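Local coordinates for protein putative modification methylase (Thermus thermophilus, PDB 2ZIG) that probably methylates cytosine at N4 in DNA, using S-adenosyl-L-methionine as the methyl donor, at residues R23-D28 with R259-E264; V32-P37 with W80-R85; V41-T46 with G90-I95; A218-E223 with G247-A252; R227-F232 with I251-W256. One frame throughout, in Å; residues are numbered along the deposited sequence.

Overall arrangement
All five contacts belong to one Rossmann-like methyltransferase domain, a mixed sheet with helices on both faces. Interactions 1 and 3 are sheet pairings, parallel and laced by backbone hydrogen bonds; interaction 3 is buried near the centre of the chain, whereas interaction 1 is partly buried and reaches the S-adenosylmethionine site. Interactions 4 and 5 join the same two helices, 222-232 and 248-255, at successive places: methyl and ring packing beside the cofactor site in the former, a guanidinium-indole stack farther along in the latter. Interaction 2 ties helices 29-34 and 66-86 on the other face, its buried leucine giving way to arginine and glutamate toward the surface.

Interaction 1. Residues R23-D28 with R259-E264; sequences RLHVGD and RALGVE
H25 is bonded through both backbone polar atoms to the facing strand. Its N donates to G262 O at 2.8 Å in an almost straight bond (176° at the hydrogen), although the donor stands above the carbonyl plane, and its O receives E264 N at 2.9 Å. This is the parallel pairing of strands 22-26 and 259-264 in the Rossmann-like sheet of a methyltransferase, with the segment axes inclined by 17°. R23 N continues the ladder by donating to A260 O, while the return bond from G262 N to R23 O is weak. Past strand 22-26, G27 N reaches E264 O at 2.9 Å, in a conformation where a CB would press on the preceding carbonyl oxygen. The pairing brings together D28 and E264, both of which bind S-adenosylmethionine, a ligand absent from this chain. Both carboxylates have backbone partners: E264 bonds the N-H groups of G245 and V266, and D28 caps helix 29-34 through E31 N. On the face of V26, L24 and E264 lie side by side, L24 CD2 being 3.7 Å from E264 CB. The opposite face carries H25, whose imidazole has G262 O at its edge, in the ring plane, and also meets F36. L261 lies on the same face, CG anti to the backbone N (chi1 -177°), its CD1 4.2 Å from both CD2 and NE2 of H25.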
# COMPACT_ATOMS: atom_id res chain seq x y z
N ARG B 23 12.71 9.03 -27.94
CA ARG B 23 12.46 7.80 -28.68
C ARG B 23 11.47 6.84 -28.03
O ARG B 23 11.37 6.76 -26.81
CB ARG B 23 13.78 7.06 -28.90
CG ARG B 23 14.95 7.99 -29.18
CD ARG B 23 16.27 7.25 -29.14
NE ARG B 23 16.52 6.47 -30.35
CZ ARG B 23 16.83 6.99 -31.54
NH1 ARG B 23 17.04 6.20 -32.58
NH2 ARG B 23 16.94 8.31 -31.67
N LEU B 24 10.73 6.13 -28.87
CA LEU B 24 9.77 5.15 -28.39
C LEU B 24 10.06 3.88 -29.20
O LEU B 24 9.94 3.87 -30.43
CB LEU B 24 8.34 5.62 -28.67
CG LEU B 24 7.18 4.98 -27.89
CD1 LEU B 24 5.91 5.12 -28.70
CD2 LEU B 24 7.43 3.53 -27.61
N HIS B 25 10.47 2.82 -28.51
CA HIS B 25 10.76 1.55 -29.18
C HIS B 25 9.53 0.68 -29.18
O HIS B 25 8.78 0.63 -28.19
CB HIS B 25 11.89 0.81 -28.47
CG HIS B 25 13.21 1.51 -28.52
ND1 HIS B 25 14.21 1.14 -29.39
CD2 HIS B 25 13.69 2.55 -27.80
CE1 HIS B 25 15.26 1.92 -29.21
NE2 HIS B 25 14.97 2.78 -28.25
N VAL B 26 9.30 -0.01 -30.29
CA VAL B 26 8.15 -0.89 -30.39
C VAL B 26 8.64 -2.31 -30.26
O VAL B 26 9.43 -2.77 -31.08
CB VAL B 26 7.43 -0.73 -31.73
CG1 VAL B 26 6.27 -1.71 -31.82
CG2 VAL B 26 6.93 0.70 -31.88
N GLY B 27 8.19 -3.00 -29.22
CA GLY B 27 8.61 -4.37 -29.01
C GLY B 27 8.31 -4.89 -27.61
O GLY B 27 7.40 -4.41 -26.93
N ASP B 28 9.08 -5.88 -27.20
CA ASP B 28 8.91 -6.49 -25.89
C ASP B 28 9.80 -5.77 -24.88
O ASP B 28 11.02 -5.73 -25.03
CB ASP B 28 9.27 -7.97 -25.95
CG ASP B 28 9.21 -8.63 -24.60
OD1 ASP B 28 10.26 -8.69 -23.92
OD2 ASP B 28 8.12 -9.08 -24.22
N ARG B 259 14.84 13.99 -21.32
CA ARG B 259 14.89 13.15 -22.52
C ARG B 259 13.94 11.95 -22.34
O ARG B 259 14.07 11.18 -21.38
CB ARG B 259 16.32 12.66 -22.75
CG ARG B 259 17.34 13.80 -22.87
CD ARG B 259 18.76 13.32 -22.64
NE ARG B 259 19.29 12.57 -23.78
CZ ARG B 259 20.40 11.84 -23.74
NH1 ARG B 259 21.12 11.75 -22.63
NH2 ARG B 259 20.81 11.20 -24.84
N ALA B 260 13.01 11.78 -23.26
CA ALA B 260 12.06 10.69 -23.17
C ALA B 260 12.56 9.42 -23.82
O ALA B 260 13.11 9.44 -24.92
CB ALA B 260 10.72 11.10 -23.79
N LEU B 261 12.35 8.31 -23.13
CA LEU B 261 12.73 6.99 -23.61
C LEU B 261 11.57 6.07 -23.24
O LEU B 261 11.10 6.08 -22.10
CB LEU B 261 14.01 6.50 -22.93
CG LEU B 261 14.55 5.15 -23.41
CD1 LEU B 261 14.87 5.27 -24.89
CD2 LEU B 261 15.80 4.74 -22.62
N GLY B 262 11.09 5.29 -24.20
CA GLY B 262 10.00 4.39 -23.91
C GLY B 262 9.97 3.11 -24.71
O GLY B 262 10.67 2.95 -25.72
N VAL B 263 9.14 2.18 -24.25
CA VAL B 263 8.93 0.90 -24.91
C VAL B 263 7.44 0.62 -24.90
O VAL B 263 6.79 0.77 -23.86
CB VAL B 263 9.63 -0.25 -24.17
CG1 VAL B 263 9.43 -1.56 -24.94
CG2 VAL B 263 11.11 0.05 -24.00
N GLU B 264 6.89 0.25 -26.05
CA GLU B 264 5.47 -0.06 -26.16
C GLU B 264 5.30 -1.33 -26.97
O GLU B 264 5.96 -1.52 -28.00
CB GLU B 264 4.72 1.10 -26.82
CG GLU B 264 3.24 0.86 -27.10
CD GLU B 264 2.55 0.04 -26.02
OE1 GLU B 264 2.85 0.23 -24.82
OE2 GLU B 264 1.68 -0.79 -26.38

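Interaction 2. Residues V32-P37 with W80-R85; sequences VLASFP and WREVFR
E82 is the first residue along helix 66-86 here to meet helix 29-34. Its CB lies 3.7 Å from L33 CB, the two side chains sliding past each other in opposite directions. The E82 chain then bends at chi2 (-51°), placing CD beside A34, so the carboxylate rests against the CA and methyl of that residue. V83 points away from helix 29-34, yet its CG2 still comes within 4.2 Å of L33 CD1, extending the apolar seam. One turn after E82, R85 carries the polar part. Its side chain bends at chi2 and chi3, and the guanidinium arrives at the carbonyls of A34 and F36. NH1 donates to F36 O at 2.6 Å, in the carbonyl plane but with the oxygen tilted 31° from the guanidinium plane; NH2 gives a weak bond to A34 O at 3.2 Å. NH2 also forms a salt bridge with E82 OE1, modelled so short that its exact length is doubtful. An alanine at R85 would probably leave the E82 carboxylate without its counter-charge and F36 O without its donor. Deeper in, L33 also packs on V79 and L86 of helix 66-86 and on V263 of strand 259-264, while W80 and V83 settle on strand 91-97; the two helices thus share one face of the sheet.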
# COMPACT_ATOMS: atom_id res chain seq x y z
N VAL B 32 13.87 -5.33 -25.28
CA VAL B 32 14.36 -4.01 -25.67
C VAL B 32 15.23 -3.40 -24.58
O VAL B 32 16.33 -2.92 -24.85
CB VAL B 32 13.20 -3.06 -26.00
CG1 VAL B 32 13.73 -1.67 -26.33
CG2 VAL B 32 12.41 -3.61 -27.18
N LEU B 33 14.74 -3.42 -23.34
CA LEU B 33 15.51 -2.85 -22.24
C LEU B 33 16.86 -3.54 -22.12
O LEU B 33 17.89 -2.89 -21.90
CB LEU B 33 14.74 -2.98 -20.92
CG LEU B 33 13.41 -2.23 -20.80
CD1 LEU B 33 12.88 -2.39 -19.40
CD2 LEU B 33 13.60 -0.77 -21.14
N ALA B 34 16.86 -4.86 -22.25
CA ALA B 34 18.10 -5.63 -22.14
C ALA B 34 19.13 -5.17 -23.15
O ALA B 34 20.32 -5.42 -22.98
CB ALA B 34 17.81 -7.11 -22.34
N SER B 35 18.69 -4.47 -24.20
CA SER B 35 19.61 -4.00 -25.22
C SER B 35 20.14 -2.59 -24.97
O SER B 35 20.85 -2.04 -25.81
CB SER B 35 18.94 -4.04 -26.60
OG SER B 35 18.05 -2.95 -26.77
N PHE B 36 19.80 -2.02 -23.81
CA PHE B 36 20.29 -0.68 -23.47
C PHE B 36 21.43 -0.81 -22.46
O PHE B 36 21.43 -1.72 -21.63
CB PHE B 36 19.18 0.18 -22.84
CG PHE B 36 18.01 0.43 -23.74
CD1 PHE B 36 18.17 0.48 -25.12
CD2 PHE B 36 16.75 0.64 -23.21
CE1 PHE B 36 17.08 0.75 -25.96
CE2 PHE B 36 15.65 0.91 -24.03
CZ PHE B 36 15.82 0.97 -25.41
N PRO B 37 22.41 0.11 -22.52
CA PRO B 37 23.56 0.11 -21.61
C PRO B 37 23.19 0.35 -20.16
O PRO B 37 22.27 1.12 -19.86
CB PRO B 37 24.44 1.23 -22.18
CG PRO B 37 23.43 2.18 -22.74
CD PRO B 37 22.45 1.28 -23.42
N TRP B 80 11.41 -5.26 -14.21
CA TRP B 80 11.98 -4.53 -13.09
C TRP B 80 13.49 -4.84 -12.99
O TRP B 80 14.28 -3.99 -12.59
CB TRP B 80 11.29 -4.92 -11.76
CG TRP B 80 9.77 -4.82 -11.74
CD1 TRP B 80 8.91 -5.63 -11.06
CD2 TRP B 80 8.94 -3.85 -12.42
NE1 TRP B 80 7.61 -5.24 -11.27
CE2 TRP B 80 7.60 -4.15 -12.09
CE3 TRP B 80 9.20 -2.76 -13.26
CZ2 TRP B 80 6.52 -3.40 -12.59
CZ3 TRP B 80 8.13 -2.02 -13.75
CH2 TRP B 80 6.80 -2.34 -13.41
N ARG B 81 13.87 -6.07 -13.36
CA ARG B 81 15.28 -6.47 -13.33
C ARG B 81 16.12 -5.62 -14.26
O ARG B 81 17.18 -5.14 -13.89
CB ARG B 81 15.46 -7.94 -13.73
CG ARG B 81 15.23 -8.93 -12.61
CD ARG B 81 15.95 -10.25 -12.90
NE ARG B 81 15.65 -11.24 -11.87
CZ ARG B 81 14.44 -11.78 -11.68
NH1 ARG B 81 13.42 -11.41 -12.45
NH2 ARG B 81 14.26 -12.66 -10.71
N GLU B 82 15.64 -5.44 -15.49
CA GLU B 82 16.35 -4.61 -16.45
C GLU B 82 16.36 -3.16 -15.98
O GLU B 82 17.37 -2.46 -16.11
CB GLU B 82 15.70 -4.69 -17.84
CG GLU B 82 15.97 -5.99 -18.58
CD GLU B 82 17.45 -6.33 -18.63
OE1 GLU B 82 18.25 -5.46 -19.02
OE2 GLU B 82 17.81 -7.47 -18.27
N VAL B 83 15.23 -2.70 -15.45
CA VAL B 83 15.14 -1.33 -14.96
C VAL B 83 16.21 -1.10 -13.90
O VAL B 83 16.89 -0.09 -13.90
CB VAL B 83 13.75 -1.03 -14.32
CG1 VAL B 83 13.81 0.29 -13.52
CG2 VAL B 83 12.69 -0.93 -15.42
N PHE B 84 16.36 -2.06 -13.00
CA PHE B 84 17.35 -1.93 -11.94
C PHE B 84 18.76 -1.79 -12.51
O PHE B 84 19.61 -1.08 -11.96
CB PHE B 84 17.28 -3.13 -11.00
CG PHE B 84 18.25 -3.06 -9.85
CD1 PHE B 84 19.55 -3.54 -9.98
CD2 PHE B 84 17.87 -2.50 -8.64
CE1 PHE B 84 20.45 -3.46 -8.91
CE2 PHE B 84 18.76 -2.41 -7.58
CZ PHE B 84 20.06 -2.89 -7.72
N ARG B 85 18.99 -2.46 -13.64
CA ARG B 85 20.29 -2.42 -14.28
C ARG B 85 20.49 -1.13 -15.07
O ARG B 85 21.58 -0.56 -15.09
CB ARG B 85 20.42 -3.63 -15.21
CG ARG B 85 21.83 -4.06 -15.49
CD ARG B 85 22.21 -3.73 -16.90
NE ARG B 85 21.23 -4.24 -17.85
CZ ARG B 85 21.26 -3.97 -19.15
NH1 ARG B 85 22.23 -3.22 -19.65
NH2 ARG B 85 20.31 -4.44 -19.96

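Interaction 3. Residues V41-T46 with G90-I95; sequences VHLVVT and GGRLVI
The flat groups that meet here are peptide units, joined by backbone bonds between V44 and its neighbours R92 and V94. V44 N donates to R92 O at 3.1 Å, nearly along the C=O axis, and V44 O accepts V94 N at 2.7 Å, with the donor tilted 19° from the carbonyl plane. T46 N closes the ladder on V94 O at 3.1 Å. These bonds join strands 41-46 and 91-97, the neighbouring parallel strands of a beta-alpha-beta crossover through helix 66-86, with axes 4.7 Å apart and only 3° between them. At the start of the pair the direct ladder fails: a water donates to H42 O at 2.9 Å and weakly accepts from R92 N. Here H42 O lies so close to G91 CA that a side chain on this glycine would collide with it. One sheet face carries L43, V45, R92 and V94, packed against L228 and F232 of helix 222-232; R92 also touches G160 of the second subunit. L43 CD1 touches both R92 CG, at 3.8 Å, and V94 CG2, at 3.7 Å. The other face, under helix 66-86, carries V44, L93, T46 and I95. T46, whose OG1 bonds D241, leads into an S-P-P-Y sequence consistent with the catalytic motif of DNA amino-methyltransferases. Beneath V83, V44 CG1 meets L93 CD1 at 3.6 Å, with chi1 of V44 at 178°, CG1 anti to its backbone N.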
# COMPACT_ATOMS: atom_id res chain seq x y z
N VAL B 41 19.85 5.22 -17.33
CA VAL B 41 18.53 5.82 -17.09
C VAL B 41 18.45 6.43 -15.69
O VAL B 41 18.89 5.83 -14.71
CB VAL B 41 17.41 4.78 -17.26
CG1 VAL B 41 16.07 5.36 -16.83
CG2 VAL B 41 17.34 4.34 -18.72
N HIS B 42 17.87 7.62 -15.61
CA HIS B 42 17.77 8.33 -14.33
C HIS B 42 16.48 8.11 -13.56
O HIS B 42 16.49 8.07 -12.33
CB HIS B 42 17.98 9.82 -14.57
CG HIS B 42 19.22 10.13 -15.34
ND1 HIS B 42 20.48 9.93 -14.82
CD2 HIS B 42 19.40 10.56 -16.61
CE1 HIS B 42 21.38 10.23 -15.74
NE2 HIS B 42 20.75 10.61 -16.83
N LEU B 43 15.37 7.99 -14.28
CA LEU B 43 14.07 7.81 -13.66
C LEU B 43 13.14 7.02 -14.55
O LEU B 43 13.18 7.16 -15.76
CB LEU B 43 13.42 9.18 -13.39
CG LEU B 43 11.93 9.21 -13.00
CD1 LEU B 43 11.75 8.53 -11.66
CD2 LEU B 43 11.44 10.65 -12.95
N VAL B 44 12.29 6.21 -13.93
CA VAL B 44 11.30 5.43 -14.66
C VAL B 44 9.91 5.70 -14.05
O VAL B 44 9.72 5.59 -12.84
CB VAL B 44 11.58 3.91 -14.55
CG1 VAL B 44 10.50 3.13 -15.29
CG2 VAL B 44 12.95 3.58 -15.12
N VAL B 45 8.95 6.08 -14.89
CA VAL B 45 7.60 6.29 -14.40
C VAL B 45 6.73 5.43 -15.29
O VAL B 45 6.79 5.54 -16.52
CB VAL B 45 7.16 7.76 -14.54
CG1 VAL B 45 5.69 7.91 -14.10
CG2 VAL B 45 8.06 8.64 -13.71
N THR B 46 5.94 4.55 -14.69
CA THR B 46 5.11 3.69 -15.51
C THR B 46 3.98 3.03 -14.75
O THR B 46 3.91 3.06 -13.52
CB THR B 46 5.97 2.58 -16.17
OG1 THR B 46 5.17 1.83 -17.08
CG2 THR B 46 6.53 1.65 -15.10
N GLY B 90 21.02 5.55 -7.30
CA GLY B 90 20.30 6.68 -6.73
C GLY B 90 19.03 7.00 -7.51
O GLY B 90 18.14 7.68 -7.00
N GLY B 91 18.95 6.51 -8.74
CA GLY B 91 17.78 6.74 -9.56
C GLY B 91 16.64 5.88 -9.03
O GLY B 91 16.87 5.01 -8.19
N ARG B 92 15.43 6.09 -9.51
CA ARG B 92 14.33 5.29 -9.00
C ARG B 92 13.31 4.85 -10.02
O ARG B 92 13.18 5.42 -11.11
CB ARG B 92 13.61 6.05 -7.87
CG ARG B 92 12.91 7.34 -8.29
CD ARG B 92 12.19 7.99 -7.11
NE ARG B 92 13.13 8.47 -6.10
CZ ARG B 92 12.79 8.88 -4.88
NH1 ARG B 92 11.52 8.86 -4.49
NH2 ARG B 92 13.73 9.30 -4.04
N LEU B 93 12.60 3.79 -9.66
CA LEU B 93 11.53 3.24 -10.48
C LEU B 93 10.23 3.62 -9.77
O LEU B 93 9.99 3.20 -8.63
CB LEU B 93 11.69 1.72 -10.58
CG LEU B 93 10.46 0.87 -10.92
CD1 LEU B 93 10.05 1.05 -12.38
CD2 LEU B 93 10.80 -0.58 -10.64
N VAL B 94 9.41 4.42 -10.43
CA VAL B 94 8.13 4.86 -9.86
C VAL B 94 7.04 4.08 -10.59
O VAL B 94 6.97 4.11 -11.82
CB VAL B 94 7.90 6.38 -10.09
CG1 VAL B 94 6.63 6.83 -9.39
CG2 VAL B 94 9.08 7.16 -9.55
N ILE B 95 6.20 3.39 -9.84
CA ILE B 95 5.14 2.58 -10.44
C ILE B 95 3.74 2.99 -9.96
O ILE B 95 3.42 2.89 -8.77
CB ILE B 95 5.36 1.09 -10.14
CG1 ILE B 95 6.79 0.69 -10.54
CG2 ILE B 95 4.37 0.25 -10.90
CD1 ILE B 95 7.20 -0.71 -10.12
O HOH W 1 15.32 9.31 -10.04

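Interaction 4. Residues A218-E223 with G247-A252; sequences APFPLE and GTTLIA
F220 turns the rim of its ring to two threonines at the start of helix 248-255. Its CZ meets T249 OG1 at 3.2 Å, the oxygen lying at the ring edge and in its plane, while CE1 approaches T248 CG2 at 3.7 Å. The ring gets there from the crowded position, with CG between the backbone N and the carbonyl carbon (chi1 55°). T249 OG1 is itself fixed by D241. T248, which binds S-adenosylmethionine, sets its methyl against both F220 O and L222 CA; its OG1 bonds R276 and shares a water with F220 O, the water lying 3.0 Å from that carbonyl oxygen and donating to it. These threonines follow the glycine-rich D-P-F-A-G-T-G sequence, which fits the cofactor-binding FxGxG motif of this family, with G247 at the N-cap of the helix. An alanine at F220 would probably open a gap beside T248 CG2 and leave T249 OG1 without its ring-edge cover. Two residues on, L222 CD2 is pressed to 3.3 Å from A252 CB, tighter than usual van der Waals contact, and its CD1 lies 3.9 Å from I251 CG2, the two side chains crossing at about a right angle. Helix 248-255 is flanked by helix 222-232 through A252 and by helix 267-280 through I251, which packs on R276 and F277, while T249 reaches V45 of strand 41-46 through a weak bond.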
# COMPACT_ATOMS: atom_id res chain seq x y z
N ALA B 218 -5.02 6.15 -21.30
CA ALA B 218 -3.89 6.40 -20.42
C ALA B 218 -4.27 6.02 -18.99
O ALA B 218 -5.34 6.37 -18.51
CB ALA B 218 -3.49 7.87 -20.49
N PRO B 219 -3.39 5.26 -18.31
CA PRO B 219 -3.66 4.85 -16.93
C PRO B 219 -3.55 5.99 -15.92
O PRO B 219 -3.98 5.87 -14.77
CB PRO B 219 -2.62 3.75 -16.69
CG PRO B 219 -1.48 4.19 -17.53
CD PRO B 219 -2.16 4.64 -18.81
N PHE B 220 -2.97 7.11 -16.35
CA PHE B 220 -2.85 8.26 -15.48
C PHE B 220 -2.72 9.57 -16.24
O PHE B 220 -2.20 9.61 -17.36
CB PHE B 220 -1.69 8.08 -14.48
CG PHE B 220 -0.36 7.79 -15.12
CD1 PHE B 220 0.35 8.78 -15.78
CD2 PHE B 220 0.19 6.51 -15.05
CE1 PHE B 220 1.60 8.52 -16.35
CE2 PHE B 220 1.44 6.24 -15.62
CZ PHE B 220 2.14 7.24 -16.27
N PRO B 221 -3.21 10.67 -15.65
CA PRO B 221 -3.16 12.01 -16.25
C PRO B 221 -1.74 12.50 -16.50
O PRO B 221 -0.80 12.12 -15.79
CB PRO B 221 -3.87 12.88 -15.22
CG PRO B 221 -4.82 11.93 -14.58
CD PRO B 221 -3.97 10.71 -14.39
N LEU B 222 -1.60 13.35 -17.51
CA LEU B 222 -0.31 13.92 -17.84
C LEU B 222 0.21 14.66 -16.60
O LEU B 222 1.38 14.54 -16.24
CB LEU B 222 -0.47 14.91 -19.00
CG LEU B 222 0.68 15.08 -20.00
CD1 LEU B 222 0.56 16.46 -20.61
CD2 LEU B 222 2.03 14.92 -19.32
N GLU B 223 -0.67 15.42 -15.95
CA GLU B 223 -0.27 16.18 -14.78
C GLU B 223 0.40 15.34 -13.70
O GLU B 223 1.34 15.80 -13.05
CB GLU B 223 -1.48 16.91 -14.19
CG GLU B 223 -1.16 17.57 -12.87
CD GLU B 223 -2.22 18.55 -12.43
OE1 GLU B 223 -3.43 18.22 -12.52
OE2 GLU B 223 -1.85 19.66 -11.98
N GLY B 247 1.98 7.15 -24.54
CA GLY B 247 3.09 8.03 -24.22
C GLY B 247 2.96 9.14 -23.19
O GLY B 247 3.72 10.11 -23.24
N THR B 248 2.02 9.02 -22.26
CA THR B 248 1.82 10.03 -21.24
C THR B 248 3.15 10.43 -20.59
O THR B 248 3.48 11.62 -20.50
CB THR B 248 0.88 9.53 -20.13
OG1 THR B 248 -0.32 9.02 -20.73
CG2 THR B 248 0.51 10.66 -19.18
N THR B 249 3.91 9.44 -20.16
CA THR B 249 5.18 9.71 -19.51
C THR B 249 6.21 10.36 -20.42
O THR B 249 6.96 11.23 -19.99
CB THR B 249 5.77 8.43 -18.91
OG1 THR B 249 4.80 7.83 -18.04
CG2 THR B 249 7.04 8.75 -18.13
N LEU B 250 6.27 9.92 -21.67
CA LEU B 250 7.21 10.48 -22.64
C LEU B 250 6.86 11.96 -22.82
O LEU B 250 7.73 12.81 -22.85
CB LEU B 250 7.08 9.76 -23.98
CG LEU B 250 7.78 8.41 -24.24
CD1 LEU B 250 8.14 7.70 -22.96
CD2 LEU B 250 6.86 7.54 -25.09
N ILE B 251 5.57 12.24 -22.93
CA ILE B 251 5.09 13.61 -23.10
C ILE B 251 5.43 14.48 -21.89
O ILE B 251 5.93 15.59 -22.05
CB ILE B 251 3.57 13.61 -23.34
CG1 ILE B 251 3.28 12.94 -24.68
CG2 ILE B 251 3.01 15.01 -23.29
CD1 ILE B 251 1.80 12.76 -24.97
N ALA B 252 5.16 13.97 -20.69
CA ALA B 252 5.44 14.70 -19.46
C ALA B 252 6.94 14.99 -19.39
O ALA B 252 7.35 16.08 -19.01
CB ALA B 252 5.02 13.87 -18.25
O HOH W 2 -2.88 10.87 -20.00

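Interaction 5. Residues R227-F232 with I251-W256; sequences RLVRMF and IAAARW
W256, whose six-membered ring lies against R230, gives its indole NE1 in a weak bond to E226 OE2, an oxygen that R255 NE also grips in a salt bridge. The contact joins helices 222-232 and 248-255, the pair that brackets strand 238-241 in the alpha/beta fold. R230 spreads over one face of the indole in an offset cation-pi stack: guanidinium and ring planes differ by only 2°, and CZ stands 4.2 Å from the centroid of the six-membered ring, displaced toward its rim. The centre is taken by the methylene instead, with R230 CD 3.5 Å from the same centroid and 3° off the normal, a CH-pi contact. A bend at chi3 (59°) then directs R230 NE to within 3.4 Å of W256 CZ3. Beyond the stack, R230 NH2 makes a long, weak ion pair with D196. Closer to the sheet the packing is between small apolar groups. V229 CG2 reaches A252 CB at 4.3 Å and A253 CB at 4.5 Å, consistent with small residues at a close approach, the CA atoms of V229 and A253 being 6.2 Å apart. Farther round helix 222-232, L228 packs on V45 and V94 of the sheet, and M231 meets I163 of the second subunit. Within its own segment, A252 O lies at the edge of the W256 ring, in its plane.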
# COMPACT_ATOMS: atom_id res chain seq x y z
N ARG B 227 4.37 15.88 -12.63
CA ARG B 227 4.73 16.12 -11.24
C ARG B 227 5.86 15.17 -10.83
O ARG B 227 6.83 15.58 -10.19
CB ARG B 227 3.48 15.91 -10.36
CG ARG B 227 3.60 16.40 -8.94
CD ARG B 227 2.23 16.35 -8.22
NE ARG B 227 1.32 17.41 -8.65
CZ ARG B 227 0.15 17.69 -8.07
NH1 ARG B 227 -0.27 16.97 -7.02
NH2 ARG B 227 -0.59 18.70 -8.51
N LEU B 228 5.77 13.90 -11.22
CA LEU B 228 6.79 12.92 -10.87
C LEU B 228 8.13 13.25 -11.55
O LEU B 228 9.18 13.21 -10.91
CB LEU B 228 6.32 11.51 -11.25
CG LEU B 228 5.12 11.04 -10.41
CD1 LEU B 228 4.50 9.76 -10.99
CD2 LEU B 228 5.59 10.82 -8.95
N VAL B 229 8.08 13.60 -12.83
CA VAL B 229 9.29 13.96 -13.55
C VAL B 229 9.99 15.12 -12.84
O VAL B 229 11.19 15.06 -12.57
CB VAL B 229 8.99 14.37 -15.01
CG1 VAL B 229 10.25 14.94 -15.67
CG2 VAL B 229 8.50 13.17 -15.80
N ARG B 230 9.24 16.17 -12.51
CA ARG B 230 9.81 17.34 -11.85
C ARG B 230 10.38 17.03 -10.47
O ARG B 230 11.33 17.68 -10.03
CB ARG B 230 8.76 18.44 -11.72
CG ARG B 230 8.20 18.91 -13.06
CD ARG B 230 7.23 20.05 -12.86
NE ARG B 230 7.88 21.17 -12.20
CZ ARG B 230 7.23 22.20 -11.67
NH1 ARG B 230 5.90 22.24 -11.72
NH2 ARG B 230 7.91 23.19 -11.10
N MET B 231 9.80 16.04 -9.80
CA MET B 231 10.24 15.67 -8.46
C MET B 231 11.41 14.70 -8.41
O MET B 231 12.20 14.74 -7.47
CB MET B 231 9.10 15.03 -7.67
CG MET B 231 7.90 15.91 -7.39
SD MET B 231 6.56 14.85 -6.81
CE MET B 231 7.20 14.32 -5.15
N PHE B 232 11.52 13.82 -9.39
CA PHE B 232 12.57 12.83 -9.32
C PHE B 232 13.52 12.69 -10.48
O PHE B 232 13.97 11.58 -10.78
CB PHE B 232 11.92 11.48 -8.98
CG PHE B 232 11.13 11.50 -7.70
CD1 PHE B 232 11.78 11.68 -6.47
CD2 PHE B 232 9.74 11.41 -7.72
CE1 PHE B 232 11.05 11.76 -5.28
CE2 PHE B 232 9.01 11.50 -6.53
CZ PHE B 232 9.67 11.67 -5.31
N ILE B 251 5.57 12.24 -22.93
CA ILE B 251 5.09 13.61 -23.10
C ILE B 251 5.43 14.48 -21.89
O ILE B 251 5.93 15.59 -22.05
CB ILE B 251 3.57 13.61 -23.34
CG1 ILE B 251 3.28 12.94 -24.68
CG2 ILE B 251 3.01 15.01 -23.29
CD1 ILE B 251 1.80 12.76 -24.97
N ALA B 252 5.16 13.97 -20.69
CA ALA B 252 5.44 14.70 -19.46
C ALA B 252 6.94 14.99 -19.39
O ALA B 252 7.35 16.08 -19.01
CB ALA B 252 5.02 13.87 -18.25
N ALA B 253 7.75 14.01 -19.75
CA ALA B 253 9.20 14.18 -19.73
C ALA B 253 9.67 15.28 -20.69
O ALA B 253 10.38 16.20 -20.30
CB ALA B 253 9.87 12.86 -20.08
N ALA B 254 9.25 15.18 -21.94
CA ALA B 254 9.65 16.16 -22.94
C ALA B 254 9.16 17.58 -22.65
O ALA B 254 9.87 18.55 -22.91
CB ALA B 254 9.17 15.72 -24.31
N ARG B 255 7.95 17.70 -22.11
CA ARG B 255 7.42 19.04 -21.82
C ARG B 255 8.25 19.73 -20.74
O ARG B 255 8.23 20.95 -20.64
CB ARG B 255 5.97 18.96 -21.36
CG ARG B 255 4.98 18.59 -22.46
CD ARG B 255 3.64 18.24 -21.85
NE ARG B 255 3.04 19.37 -21.14
CZ ARG B 255 2.39 20.36 -21.74
NH1 ARG B 255 1.87 21.35 -21.02
NH2 ARG B 255 2.26 20.36 -23.06
N TRP B 256 8.99 18.94 -19.96
CA TRP B 256 9.82 19.51 -18.89
C TRP B 256 11.33 19.42 -19.09
O TRP B 256 12.09 19.37 -18.13
CB TRP B 256 9.42 18.89 -17.55
CG TRP B 256 8.12 19.43 -17.12
CD1 TRP B 256 6.88 18.97 -17.47
CD2 TRP B 256 7.91 20.66 -16.42
NE1 TRP B 256 5.91 19.86 -17.06
CE2 TRP B 256 6.52 20.90 -16.42
CE3 TRP B 256 8.76 21.59 -15.82
CZ2 TRP B 256 5.96 22.04 -15.83
CZ3 TRP B 256 8.20 22.72 -15.23
CH2 TRP B 256 6.81 22.93 -15.24